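Local coordinates for protein Abbfa_003403 (Acinetobacter baumannii, PDB 4ZXH) that probably builds a small peptide-like product as a four-domain nonribosomal peptide synthetase, with condensation, adenylation, phosphopantetheine-bearing carrier and thioesterase domains in one chain, at residues A[69-74]-A[148-153]; A[216-221]-A[424-429]; A[576-581]-A[823-828]; A[660-665]-A[685-690]; A[1264-1269]-A[1276-1281]. All blocks are in the same frame, centred on the assembly; numbering follows the deposited sequence.

The five contacts follow the modular order of the synthetase. Interactions 1 and 2 both belong to the condensation domain, their centres about 34 Å apart; the second sits where this domain meets residues later in the chain. Interactions 3 and 4 lie in the adenylation region, centres about 33 Å apart. Interaction 4 falls between the two segments of interaction 3 in sequence, joining neighbours in a mixed sheet, while interaction 3 ties the end of helix 567-577 to the turn before helix 827-833. Interaction 5, in the thioesterase domain, is remote, about 92 Å between centres from interaction 4. None touches another, so each illustrates how one domain of a multidomain enzyme is held together locally.

Interaction 1: A[69-74]-A[148-153]; sequences PLLRVS and ALMDFW
Leu70 and Leu149 approach tip to tip, and this head-on meeting of branched ends organises a buried contact without a hydrogen bond across it. Both place CG anti to the backbone N (chi1 -175° for Leu70 and -171° for Leu149), which brings the two CD1 methyls, Leu70 CD1 and Leu149 CD1, to 3.8 Å. Leu149 CD1 serves two neighbours, since Val73 CG1 crosses it obliquely, also at 3.8 Å. It further rests 3.7 Å from Leu70 O, a carbonyl that also takes a weak backbone bond from Val73 N. The other branch of Leu70 faces Met150. There the methionine starts in the crowded position between N and carbonyl carbon, and a bend at chi3 carries its terminal methyl toward Leu70 and Leu71: Met150 CE lies 3.5 Å from Leu70 CD2 and 4.0 Å from Leu71 CD2. Leu71 thus looks two ways, since its side chain also comes close to the bound phospholipid.

Ala148 to Asp151 complete what matches the HHxxxD signature of condensation domains, which begins at His146, whose ND1 accepts Ala148 N. Asp151 caps helix 152-165 and pairs with Arg285, as is usual for this motif. Around these side chains, Phe180 of helix 179-187 packs on Leu70 and Val73, while Ile86 of strand 81-87 lies against Val73, at the start of strand 73-78.

Interaction 2: A[216-221]-A[424-429]; sequences PLDYPR and DLFSAQ
Leu425 O is the tight centre of this contact: Asp218 N donates to it over 2.8 Å, nearly along the C=O axis, and Tyr219 N adds a weak second bond. Asp218 OD2 receives Ser427 N at 3.1 Å, the N-H pointing almost straight (168°) from above the carboxylate plane. Ser427 OG adds a weak bond. On the apolar side, Leu217 and Leu425 lie side by side, and Leu217 CD2 comes obliquely to Phe426 CZ at 3.6 Å. Arg221 crosses Leu425 obliquely, with CG near Leu425 CD2 and NH2 3.5 Å from Leu425 CD1, while NH2 pairs with Asp402 and NE bonds Tyr935.

The outer side is looser. The exposed Tyr219 ring offers its edge to Asp424 O, while its hydroxyl lies 3.4 Å from Ser427 CB.

The arrangement is an N-cap: Ser427 OG accepts from Ser430 N at the start of helix 428-447, and Asp218 OD2, bonded to Ser427 N and Ser430 OG, probably steadies that cap where the condensation domain borders the adenylation region.

Interaction 3: A[576-581]-A[823-828]; sequences DAEPKV and YWQRPE
Asp576, in the last turn of helix 567-577, carries the contact with both its backbone, through a hydrogen bond, and its side chain, through a salt bridge. Its carbonyl O accepts Trp824 NE1 at 2.8 Å on a lone pair in the carbonyl plane; the oxygen also lies in the indole plane, although the N-H is bent (132°). With CG anti to the backbone N, the carboxylate runs past the indole, and Asp576 OD1 reaches 3.4 Å from Arg826 NH2. The two flat groups are turned only 12° apart but stepped, so no N-H points at OD1 and the attraction is one of charge alone. Asp576 OD2 turns to the Tyr626 hydroxyl, and Arg826 NH2 to Pro634 O.

Ala577 follows, its CA lying 3.7 Å from Trp824 NE1. Glu578 then leaves the helix with positive phi, and its OE1 stands near the indole rim. Over one indole face lies Gln825 CG, 3.5 Å above the ring plane.

On the facing side, Tyr823 to Arg826 form a type II turn, closed by Arg826 N to Tyr823 O, leading into helix 827-833. Tyr626, Pro634 and Gly636, which bonds to the Trp824 backbone, belong to the glycine-rich A3 signature, YTSGSTGKPKG here, characteristic of ANL adenylation domains.

Interaction 4: A[660-665]-A[685-690]; sequences ETQLLA and GGVVHV
Two parallel strands, 662-665 and 687-690, run in register with their axes 4.9 Å apart and 26° between directions, joined by four backbone bonds. Thr661, Leu663 and Ala665 on one side alternate with Val687 and His689 on the other: Val687 N to Thr661 O (2.8 Å), Leu663 N to Val687 O, His689 N to Leu663 O, and Ala665 N to His689 O. The first three are nearly aligned with their C=O axes. Gly686 has no side chain, and Thr661 O can settle 3.5 Å from Gly686 CA.

Gln662, Val687, Leu664 and His689 share one face of the sheet. The Gln662 chain lies alongside Val687, pointing the same way, and its CG and CD come to the imidazole edge, Gln662 CD 3.6 Å from His689 NE2; the amide and ring planes stand 84° apart. Leu664 crosses His689 at about a right angle, Leu664 CD1 touching His689 CB at 3.7 Å. On the reverse face, with Leu663, Ala665, Val688 and Val690, the contacts are looser: Ala665 CB meets Val688 CG1 at 4.3 Å.

Further along the sheet, strand 713-716 bonds the far edge of 662-665, while strand 498-501 does so for 687-690. With helix 674-679 between them, the two strands form a beta-alpha-beta crossover, the unit from which the parallel part of this adenylation-domain sheet is built.

Interaction 5: A[1264-1269]-A[1276-1281]; sequences LVKAKD and ESLGWD
This contact belongs to the alpha/beta-hydrolase fold of the thioesterase domain, joining the end of strand 1262-1267 to the loop that leads toward strand 1288-1293. That loop holds a type I' turn, Ser1277 to Trp1280, in which Leu1278 and Gly1279 both take positive phi.

The polar link is a single bond. Lys1266, its chain fully extended and CG anti to the backbone N (chi1 174°), delivers NZ to Glu1276 O at 3.2 Å. The donor stands above the carbonyl plane, away from the lone-pair directions, and Gln1290 NE2 also binds that oxygen. Glu1276 OE1 lies 4.2 Å from Lys1266 NZ, beyond a salt bridge, though the opposite charges probably attract.

Apolar contacts come from the leucines and the indole. Leu1264 CD1 faces Leu1278 CD1 at 4.3 Å, and Leu1264 CD2 crosses obliquely to Trp1280 CD1 at 3.9 Å. The indole is fixed by Trp1280 NE1 to Thr1165 O and by an edge-to-face meeting with Tyr1144. Leu1278 also touches Asp1164, the likely acid of a Cys-His-Asp triad with Cys1137 and His1297.

Ser1277 O accepts Trp1280 N at 3.0 Å, sits in the indole plane at its edge, and has Leu1264 CD2 3.6 Å away.

Interaction 1: A[69-74]-A[148-153]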
# COMPACT_ATOMS: atom_id res chain seq x y z
N PRO A 69 -41.00 -0.12 -13.43
CA PRO A 69 -40.01 -0.57 -14.42
C PRO A 69 -38.58 -0.64 -13.88
O PRO A 69 -37.80 -1.44 -14.37
CB PRO A 69 -40.12 0.48 -15.52
CG PRO A 69 -41.54 0.97 -15.41
CD PRO A 69 -41.84 0.98 -13.95
N LEU A 70 -38.26 0.16 -12.87
CA LEU A 70 -36.94 0.14 -12.26
C LEU A 70 -36.57 -1.27 -11.84
O LEU A 70 -35.43 -1.70 -12.02
CB LEU A 70 -36.88 1.07 -11.05
CG LEU A 70 -35.53 1.26 -10.36
CD1 LEU A 70 -34.50 1.80 -11.31
CD2 LEU A 70 -35.68 2.23 -9.23
N LEU A 71 -37.54 -2.00 -11.31
CA LEU A 71 -37.33 -3.35 -10.83
C LEU A 71 -36.96 -4.36 -11.93
O LEU A 71 -36.61 -5.49 -11.62
CB LEU A 71 -38.57 -3.83 -10.08
CG LEU A 71 -38.81 -3.17 -8.71
CD1 LEU A 71 -40.03 -3.73 -8.03
CD2 LEU A 71 -37.60 -3.36 -7.81
N ARG A 72 -37.05 -3.95 -13.19
CA ARG A 72 -36.72 -4.81 -14.32
C ARG A 72 -35.45 -4.32 -15.05
O ARG A 72 -35.26 -4.57 -16.24
CB ARG A 72 -37.92 -4.90 -15.28
CG ARG A 72 -39.23 -5.37 -14.61
CD ARG A 72 -40.44 -5.58 -15.56
NE ARG A 72 -40.74 -4.43 -16.43
CZ ARG A 72 -41.61 -3.47 -16.14
NH1 ARG A 72 -42.29 -3.51 -15.00
NH2 ARG A 72 -41.82 -2.48 -16.99
N VAL A 73 -34.58 -3.63 -14.33
CA VAL A 73 -33.37 -3.04 -14.90
C VAL A 73 -32.11 -3.92 -14.77
O VAL A 73 -31.95 -4.64 -13.79
CB VAL A 73 -33.11 -1.66 -14.24
CG1 VAL A 73 -31.66 -1.22 -14.35
CG2 VAL A 73 -34.04 -0.61 -14.84
N SER A 74 -31.25 -3.88 -15.78
CA SER A 74 -29.88 -4.39 -15.68
C SER A 74 -28.93 -3.29 -16.16
O SER A 74 -29.39 -2.33 -16.80
CB SER A 74 -29.69 -5.69 -16.50
OG SER A 74 -29.47 -5.46 -17.88
N ALA A 148 -26.59 0.41 -6.36
CA ALA A 148 -26.53 0.95 -7.72
C ALA A 148 -27.92 1.12 -8.33
O ALA A 148 -28.11 1.95 -9.23
CB ALA A 148 -25.66 0.08 -8.63
N LEU A 149 -28.89 0.34 -7.84
CA LEU A 149 -30.23 0.39 -8.41
C LEU A 149 -31.07 1.47 -7.74
O LEU A 149 -31.74 2.25 -8.42
CB LEU A 149 -30.93 -0.96 -8.30
CG LEU A 149 -32.26 -1.05 -9.06
CD1 LEU A 149 -32.08 -1.02 -10.60
CD2 LEU A 149 -33.11 -2.27 -8.63
N MET A 150 -31.06 1.52 -6.41
CA MET A 150 -31.84 2.54 -5.73
C MET A 150 -31.28 2.82 -4.34
O MET A 150 -30.49 2.04 -3.82
CB MET A 150 -33.34 2.16 -5.65
CG MET A 150 -33.72 0.84 -4.94
SD MET A 150 -35.54 0.50 -4.88
CE MET A 150 -35.83 -0.06 -6.54
N ASP A 151 -31.67 3.95 -3.78
CA ASP A 151 -31.22 4.32 -2.45
C ASP A 151 -32.25 3.92 -1.38
O ASP A 151 -33.28 3.34 -1.69
CB ASP A 151 -30.92 5.82 -2.40
CG ASP A 151 -32.08 6.64 -2.90
OD1 ASP A 151 -33.22 6.13 -2.85
OD2 ASP A 151 -31.86 7.80 -3.32
N PHE A 152 -31.95 4.25 -0.14
CA PHE A 152 -32.80 3.94 0.99
C PHE A 152 -34.12 4.71 0.95
O PHE A 152 -35.18 4.12 1.22
CB PHE A 152 -32.05 4.24 2.29
CG PHE A 152 -32.66 3.61 3.50
CD1 PHE A 152 -32.64 2.23 3.67
CD2 PHE A 152 -33.24 4.41 4.49
CE1 PHE A 152 -33.21 1.65 4.79
CE2 PHE A 152 -33.81 3.83 5.61
CZ PHE A 152 -33.79 2.45 5.77
N TRP A 153 -34.08 6.00 0.60
CA TRP A 153 -35.32 6.76 0.45
C TRP A 153 -36.27 5.95 -0.46
O TRP A 153 -37.47 5.86 -0.18
CB TRP A 153 -35.05 8.17 -0.12
CG TRP A 153 -36.24 9.11 -0.21
CD1 TRP A 153 -36.98 9.38 -1.32
CD2 TRP A 153 -36.79 9.93 0.83
NE1 TRP A 153 -37.96 10.30 -1.05
CE2 TRP A 153 -37.87 10.65 0.26
CE3 TRP A 153 -36.50 10.11 2.19
CZ2 TRP A 153 -38.66 11.54 1.02
CZ3 TRP A 153 -37.29 11.00 2.94
CH2 TRP A 153 -38.35 11.69 2.35

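Interaction 2: A[216-221]-A[424-429]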
# COMPACT_ATOMS: atom_id res chain seq x y z
N PRO A 216 -4.09 5.39 13.53
CA PRO A 216 -3.32 4.15 13.71
C PRO A 216 -4.17 2.90 13.46
O PRO A 216 -5.27 2.76 14.02
CB PRO A 216 -2.87 4.22 15.17
CG PRO A 216 -2.96 5.67 15.52
CD PRO A 216 -4.12 6.21 14.76
N LEU A 217 -3.67 2.02 12.60
CA LEU A 217 -4.37 0.79 12.28
C LEU A 217 -3.87 -0.33 13.17
O LEU A 217 -2.77 -0.26 13.72
CB LEU A 217 -4.19 0.42 10.82
CG LEU A 217 -4.44 1.52 9.79
CD1 LEU A 217 -4.31 0.94 8.38
CD2 LEU A 217 -5.80 2.17 10.02
N ASP A 218 -4.69 -1.37 13.31
CA ASP A 218 -4.30 -2.55 14.05
C ASP A 218 -3.60 -3.56 13.15
O ASP A 218 -2.84 -4.40 13.61
CB ASP A 218 -5.52 -3.19 14.70
CG ASP A 218 -6.04 -2.37 15.87
OD1 ASP A 218 -5.23 -2.00 16.75
OD2 ASP A 218 -7.25 -2.09 15.90
N TYR A 219 -3.85 -3.45 11.85
CA TYR A 219 -3.28 -4.35 10.87
C TYR A 219 -2.76 -3.54 9.70
O TYR A 219 -3.21 -2.42 9.48
CB TYR A 219 -4.33 -5.37 10.40
CG TYR A 219 -5.12 -5.97 11.54
CD1 TYR A 219 -4.49 -6.77 12.49
CD2 TYR A 219 -6.48 -5.72 11.68
CE1 TYR A 219 -5.20 -7.31 13.56
CE2 TYR A 219 -7.20 -6.27 12.74
CZ TYR A 219 -6.54 -7.06 13.68
OH TYR A 219 -7.23 -7.61 14.75
N PRO A 220 -1.79 -4.08 8.95
CA PRO A 220 -1.31 -3.39 7.75
C PRO A 220 -2.36 -3.34 6.64
O PRO A 220 -3.04 -4.33 6.35
CB PRO A 220 -0.10 -4.23 7.33
CG PRO A 220 -0.34 -5.57 7.92
CD PRO A 220 -1.02 -5.31 9.23
N ARG A 221 -2.50 -2.17 6.02
CA ARG A 221 -3.49 -1.99 4.97
C ARG A 221 -3.17 -2.86 3.74
O ARG A 221 -2.06 -2.81 3.20
CB ARG A 221 -3.57 -0.51 4.58
CG ARG A 221 -4.75 -0.18 3.72
CD ARG A 221 -4.66 1.22 3.15
NE ARG A 221 -4.68 2.22 4.21
CZ ARG A 221 -5.79 2.71 4.74
NH1 ARG A 221 -5.71 3.62 5.70
NH2 ARG A 221 -6.98 2.30 4.31
N ASP A 424 -10.12 -5.43 8.14
CA ASP A 424 -8.73 -5.68 7.74
C ASP A 424 -7.82 -4.59 8.32
O ASP A 424 -6.60 -4.72 8.30
CB ASP A 424 -8.59 -5.73 6.22
CG ASP A 424 -9.10 -7.04 5.62
OD1 ASP A 424 -9.39 -8.00 6.37
OD2 ASP A 424 -9.20 -7.12 4.37
N LEU A 425 -8.43 -3.55 8.86
CA LEU A 425 -7.68 -2.45 9.45
C LEU A 425 -7.83 -2.39 10.97
O LEU A 425 -6.87 -2.10 11.69
CB LEU A 425 -8.14 -1.13 8.83
CG LEU A 425 -8.16 -1.17 7.31
CD1 LEU A 425 -8.47 0.21 6.76
CD2 LEU A 425 -6.85 -1.69 6.76
N PHE A 426 -9.04 -2.67 11.46
CA PHE A 426 -9.33 -2.52 12.87
C PHE A 426 -9.82 -3.80 13.54
O PHE A 426 -10.50 -4.64 12.93
CB PHE A 426 -10.37 -1.42 13.05
CG PHE A 426 -9.91 -0.09 12.55
CD1 PHE A 426 -8.87 0.58 13.19
CD2 PHE A 426 -10.49 0.48 11.44
CE1 PHE A 426 -8.43 1.82 12.73
CE2 PHE A 426 -10.06 1.72 10.97
CZ PHE A 426 -9.03 2.39 11.61
N SER A 427 -9.46 -3.95 14.81
CA SER A 427 -9.92 -5.07 15.61
C SER A 427 -11.29 -4.74 16.22
O SER A 427 -11.70 -3.58 16.24
CB SER A 427 -8.91 -5.40 16.71
OG SER A 427 -8.87 -4.36 17.68
N ALA A 428 -11.98 -5.75 16.73
CA ALA A 428 -13.27 -5.51 17.38
C ALA A 428 -13.06 -4.64 18.60
O ALA A 428 -13.86 -3.77 18.91
CB ALA A 428 -13.94 -6.81 17.78
N GLN A 429 -11.93 -4.88 19.28
CA GLN A 429 -11.60 -4.15 20.49
C GLN A 429 -11.40 -2.66 20.20
O GLN A 429 -11.82 -1.81 20.99
CB GLN A 429 -10.35 -4.75 21.12
CG GLN A 429 -10.33 -4.63 22.63
CD GLN A 429 -9.41 -5.66 23.28
OE1 GLN A 429 -8.73 -6.43 22.59
NE2 GLN A 429 -9.40 -5.69 24.61

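Interaction 3: A[576-581]-A[823-828]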
# COMPACT_ATOMS: atom_id res chain seq x y z
N ASP A 576 35.50 14.02 28.79
CA ASP A 576 34.26 14.30 29.50
C ASP A 576 34.21 13.59 30.85
O ASP A 576 33.76 14.15 31.86
CB ASP A 576 33.06 13.90 28.63
CG ASP A 576 31.71 14.17 29.29
OD1 ASP A 576 31.25 15.34 29.31
OD2 ASP A 576 31.09 13.20 29.77
N ALA A 577 34.71 12.35 30.88
CA ALA A 577 34.59 11.50 32.07
C ALA A 577 35.66 11.81 33.11
O ALA A 577 35.49 11.48 34.29
CB ALA A 577 34.65 10.02 31.67
N GLU A 578 36.76 12.43 32.69
CA GLU A 578 37.85 12.81 33.59
C GLU A 578 38.26 11.68 34.54
O GLU A 578 38.28 11.89 35.75
CB GLU A 578 37.47 14.05 34.39
CG GLU A 578 37.15 15.24 33.49
CD GLU A 578 36.56 16.43 34.24
OE1 GLU A 578 36.03 16.24 35.36
OE2 GLU A 578 36.62 17.55 33.70
N PRO A 579 38.60 10.50 34.00
CA PRO A 579 38.86 9.33 34.85
C PRO A 579 40.18 9.42 35.62
O PRO A 579 41.15 10.05 35.16
CB PRO A 579 38.90 8.17 33.85
CG PRO A 579 39.35 8.80 32.57
CD PRO A 579 38.92 10.24 32.58
N LYS A 580 40.20 8.79 36.78
CA LYS A 580 41.38 8.78 37.65
C LYS A 580 42.52 8.05 36.98
O LYS A 580 43.67 8.46 37.08
CB LYS A 580 41.06 8.11 38.98
CG LYS A 580 42.20 8.10 39.98
CD LYS A 580 42.46 9.49 40.50
CE LYS A 580 43.07 9.48 41.91
NZ LYS A 580 42.02 9.35 42.97
N VAL A 581 42.18 6.96 36.31
CA VAL A 581 43.16 6.06 35.72
C VAL A 581 42.49 5.32 34.57
O VAL A 581 41.26 5.27 34.50
CB VAL A 581 43.71 5.05 36.78
CG1 VAL A 581 42.74 3.90 36.99
CG2 VAL A 581 45.05 4.51 36.36
N TYR A 823 23.06 12.37 34.15
CA TYR A 823 24.07 12.50 33.12
C TYR A 823 25.31 13.14 33.73
O TYR A 823 25.22 14.19 34.39
CB TYR A 823 23.56 13.34 31.95
CG TYR A 823 22.51 12.69 31.07
CD1 TYR A 823 22.77 11.51 30.39
CD2 TYR A 823 21.25 13.27 30.91
CE1 TYR A 823 21.82 10.91 29.58
CE2 TYR A 823 20.29 12.68 30.09
CZ TYR A 823 20.58 11.50 29.44
OH TYR A 823 19.64 10.90 28.62
N TRP A 824 26.48 12.54 33.52
CA TRP A 824 27.68 13.00 34.19
C TRP A 824 28.04 14.47 33.87
O TRP A 824 28.34 14.84 32.72
CB TRP A 824 28.85 12.07 33.85
CG TRP A 824 30.18 12.62 34.25
CD1 TRP A 824 31.19 13.01 33.42
CD2 TRP A 824 30.63 12.88 35.58
NE1 TRP A 824 32.25 13.48 34.15
CE2 TRP A 824 31.94 13.41 35.48
CE3 TRP A 824 30.07 12.70 36.85
CZ2 TRP A 824 32.69 13.76 36.61
CZ3 TRP A 824 30.81 13.06 37.97
CH2 TRP A 824 32.11 13.59 37.84
N GLN A 825 27.97 15.29 34.93
CA GLN A 825 28.22 16.74 34.88
C GLN A 825 27.46 17.47 33.78
O GLN A 825 27.98 18.38 33.12
CB GLN A 825 29.72 16.99 34.79
CG GLN A 825 30.35 16.55 36.09
CD GLN A 825 31.80 16.94 36.26
OE1 GLN A 825 32.60 16.88 35.33
NE2 GLN A 825 32.13 17.35 37.48
N ARG A 826 26.21 17.07 33.62
CA ARG A 826 25.26 17.76 32.77
C ARG A 826 23.95 17.95 33.52
O ARG A 826 22.94 17.38 33.15
CB ARG A 826 25.03 16.97 31.49
CG ARG A 826 26.23 16.90 30.56
CD ARG A 826 25.81 16.44 29.16
NE ARG A 826 26.94 15.95 28.38
CZ ARG A 826 27.83 16.74 27.78
NH1 ARG A 826 27.72 18.06 27.87
NH2 ARG A 826 28.84 16.20 27.09
N PRO A 827 23.97 18.78 34.58
CA PRO A 827 22.79 18.88 35.46
C PRO A 827 21.54 19.45 34.79
O PRO A 827 20.45 19.09 35.21
CB PRO A 827 23.27 19.82 36.58
CG PRO A 827 24.32 20.66 35.94
CD PRO A 827 25.02 19.73 34.96
N GLU A 828 21.68 20.32 33.79
CA GLU A 828 20.51 20.94 33.17
C GLU A 828 19.85 19.94 32.23
O GLU A 828 18.61 19.90 32.12
CB GLU A 828 20.89 22.22 32.41

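Interaction 4: A[660-665]-A[685-690]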
# COMPACT_ATOMS: atom_id res chain seq x y z
N GLU A 660 23.75 -25.08 35.75
CA GLU A 660 23.97 -25.63 34.42
C GLU A 660 23.93 -24.56 33.32
O GLU A 660 24.10 -24.87 32.14
CB GLU A 660 22.93 -26.71 34.14
CG GLU A 660 23.08 -27.91 35.06
CD GLU A 660 21.84 -28.78 35.10
OE1 GLU A 660 21.88 -29.90 34.55
OE2 GLU A 660 20.83 -28.35 35.69
N THR A 661 23.73 -23.31 33.71
CA THR A 661 23.64 -22.22 32.74
C THR A 661 24.97 -21.95 32.07
O THR A 661 25.97 -21.70 32.74
CB THR A 661 23.16 -20.91 33.37
OG1 THR A 661 21.85 -21.07 33.93
CG2 THR A 661 23.12 -19.83 32.32
N GLN A 662 24.98 -21.99 30.74
CA GLN A 662 26.17 -21.61 29.99
C GLN A 662 25.82 -20.52 28.99
O GLN A 662 25.20 -20.77 27.96
CB GLN A 662 26.79 -22.82 29.32
CG GLN A 662 27.43 -23.76 30.33
CD GLN A 662 28.30 -24.82 29.70
OE1 GLN A 662 28.04 -25.29 28.59
NE2 GLN A 662 29.37 -25.20 30.40
N LEU A 663 26.25 -19.30 29.30
CA LEU A 663 25.88 -18.12 28.53
C LEU A 663 27.02 -17.65 27.65
O LEU A 663 28.15 -17.51 28.12
CB LEU A 663 25.45 -17.00 29.48
CG LEU A 663 24.70 -15.80 28.90
CD1 LEU A 663 23.83 -15.25 29.97
CD2 LEU A 663 25.65 -14.71 28.38
N LEU A 664 26.72 -17.41 26.38
CA LEU A 664 27.73 -16.89 25.47
C LEU A 664 27.67 -15.37 25.40
O LEU A 664 26.78 -14.81 24.75
CB LEU A 664 27.58 -17.47 24.08
CG LEU A 664 28.71 -17.08 23.12
CD1 LEU A 664 30.03 -17.65 23.61
CD2 LEU A 664 28.42 -17.53 21.69
N ALA A 665 28.61 -14.72 26.07
CA ALA A 665 28.70 -13.27 26.07
C ALA A 665 29.43 -12.72 24.83
O ALA A 665 30.64 -12.94 24.65
CB ALA A 665 29.38 -12.81 27.32
N GLY A 685 26.06 -19.54 39.85
CA GLY A 685 26.98 -20.66 39.83
C GLY A 685 27.25 -21.25 38.46
O GLY A 685 27.99 -22.24 38.32
N GLY A 686 26.66 -20.64 37.44
CA GLY A 686 26.84 -21.06 36.06
C GLY A 686 28.14 -20.58 35.42
O GLY A 686 29.03 -20.08 36.10
N VAL A 687 28.23 -20.72 34.10
CA VAL A 687 29.45 -20.38 33.36
C VAL A 687 29.27 -19.23 32.37
O VAL A 687 28.32 -19.20 31.58
CB VAL A 687 29.97 -21.61 32.59
CG1 VAL A 687 31.16 -21.23 31.73
CG2 VAL A 687 30.33 -22.72 33.55
N VAL A 688 30.19 -18.27 32.40
CA VAL A 688 30.24 -17.24 31.37
C VAL A 688 31.29 -17.60 30.32
O VAL A 688 32.48 -17.69 30.62
CB VAL A 688 30.57 -15.84 31.94
CG1 VAL A 688 30.85 -14.86 30.81
CG2 VAL A 688 29.45 -15.33 32.84
N HIS A 689 30.85 -17.82 29.08
CA HIS A 689 31.77 -17.97 27.97
C HIS A 689 32.04 -16.59 27.37
O HIS A 689 31.18 -16.01 26.69
CB HIS A 689 31.21 -18.92 26.92
CG HIS A 689 31.00 -20.31 27.43
ND1 HIS A 689 31.89 -21.34 27.18
CD2 HIS A 689 30.03 -20.84 28.22
CE1 HIS A 689 31.46 -22.44 27.77
NE2 HIS A 689 30.34 -22.16 28.41
N VAL A 690 33.23 -16.05 27.64
CA VAL A 690 33.60 -14.77 27.04
C VAL A 690 34.04 -15.00 25.60
O VAL A 690 35.09 -15.58 25.33
CB VAL A 690 34.71 -14.07 27.83
CG1 VAL A 690 35.03 -12.74 27.19
CG2 VAL A 690 34.27 -13.85 29.26

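Interaction 5: A[1264-1269]-A[1276-1281]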
# COMPACT_ATOMS: atom_id res chain seq x y z
N LEU A 1264 4.73 10.85 -54.43
CA LEU A 1264 5.98 10.27 -53.94
C LEU A 1264 6.79 11.28 -53.14
O LEU A 1264 7.27 12.28 -53.68
CB LEU A 1264 6.82 9.73 -55.10
CG LEU A 1264 8.23 9.26 -54.73
CD1 LEU A 1264 8.19 8.09 -53.80
CD2 LEU A 1264 9.01 8.91 -55.98
N VAL A 1265 6.93 11.02 -51.84
CA VAL A 1265 7.70 11.89 -50.96
C VAL A 1265 9.11 11.34 -50.83
O VAL A 1265 9.32 10.25 -50.30
CB VAL A 1265 7.04 12.01 -49.55
CG1 VAL A 1265 7.88 12.86 -48.63
CG2 VAL A 1265 5.63 12.59 -49.65
N LYS A 1266 10.09 12.07 -51.35
CA LYS A 1266 11.46 11.57 -51.33
C LYS A 1266 12.27 12.18 -50.20
O LYS A 1266 12.28 13.40 -49.99
CB LYS A 1266 12.14 11.84 -52.67
CG LYS A 1266 13.61 11.48 -52.67
CD LYS A 1266 14.18 11.47 -54.07
CE LYS A 1266 15.68 11.29 -54.04
NZ LYS A 1266 16.30 11.80 -55.31
N ALA A 1267 12.94 11.32 -49.46
CA ALA A 1267 13.90 11.74 -48.46
C ALA A 1267 15.13 12.31 -49.17
O ALA A 1267 15.90 11.56 -49.78
CB ALA A 1267 14.28 10.56 -47.56
N LYS A 1268 15.31 13.63 -49.13
CA LYS A 1268 16.30 14.28 -49.99
C LYS A 1268 17.71 14.16 -49.42
O LYS A 1268 18.68 14.38 -50.13
CB LYS A 1268 15.95 15.76 -50.23
CG LYS A 1268 16.39 16.73 -49.14
CD LYS A 1268 15.90 18.15 -49.43
CE LYS A 1268 16.06 19.07 -48.23
NZ LYS A 1268 15.24 20.33 -48.34
N ASP A 1269 17.81 13.80 -48.15
CA ASP A 1269 19.12 13.70 -47.51
C ASP A 1269 19.64 12.25 -47.48
O ASP A 1269 20.67 11.96 -46.86
CB ASP A 1269 19.06 14.26 -46.09
CG ASP A 1269 18.66 15.75 -46.06
OD1 ASP A 1269 19.26 16.55 -46.81
OD2 ASP A 1269 17.74 16.11 -45.28
N GLU A 1276 16.72 9.76 -59.43
CA GLU A 1276 15.92 10.94 -59.09
C GLU A 1276 14.57 10.59 -58.50
O GLU A 1276 14.09 11.27 -57.60
CB GLU A 1276 15.69 11.83 -60.32
CG GLU A 1276 16.91 12.58 -60.82
CD GLU A 1276 17.55 13.49 -59.77
OE1 GLU A 1276 16.83 13.97 -58.86
OE2 GLU A 1276 18.77 13.73 -59.86
N SER A 1277 13.96 9.52 -59.00
CA SER A 1277 12.59 9.17 -58.63
C SER A 1277 12.51 7.83 -57.93
O SER A 1277 11.45 7.20 -57.95
CB SER A 1277 11.72 9.14 -59.87
OG SER A 1277 11.87 10.34 -60.59
N LEU A 1278 13.62 7.40 -57.33
CA LEU A 1278 13.73 6.05 -56.78
C LEU A 1278 13.36 4.96 -57.81
O LEU A 1278 13.02 3.83 -57.44
CB LEU A 1278 12.86 5.92 -55.52
CG LEU A 1278 13.06 7.04 -54.51
CD1 LEU A 1278 12.25 6.81 -53.25
CD2 LEU A 1278 14.52 7.21 -54.19
N GLY A 1279 13.42 5.30 -59.09
CA GLY A 1279 13.13 4.33 -60.13
C GLY A 1279 11.70 4.34 -60.65
O GLY A 1279 11.39 3.62 -61.59
N TRP A 1280 10.83 5.16 -60.07
CA TRP A 1280 9.41 5.12 -60.46
C TRP A 1280 9.15 5.64 -61.86
O TRP A 1280 8.11 5.35 -62.46
CB TRP A 1280 8.54 5.90 -59.46
CG TRP A 1280 8.28 5.10 -58.23
CD1 TRP A 1280 8.95 5.18 -57.05
CD2 TRP A 1280 7.31 4.05 -58.08
NE1 TRP A 1280 8.44 4.27 -56.16
CE2 TRP A 1280 7.44 3.55 -56.76
CE3 TRP A 1280 6.34 3.49 -58.91
CZ2 TRP A 1280 6.64 2.51 -56.26
CZ3 TRP A 1280 5.53 2.45 -58.41
CH2 TRP A 1280 5.69 1.98 -57.10
N ASP A 1281 10.10 6.41 -62.39
CA ASP A 1281 9.99 6.87 -63.77
C ASP A 1281 9.90 5.72 -64.77
O ASP A 1281 9.59 5.94 -65.94
CB ASP A 1281 11.18 7.79 -64.13
CG ASP A 1281 12.54 7.15 -63.87
OD1 ASP A 1281 12.69 6.45 -62.84
OD2 ASP A 1281 13.45 7.32 -64.70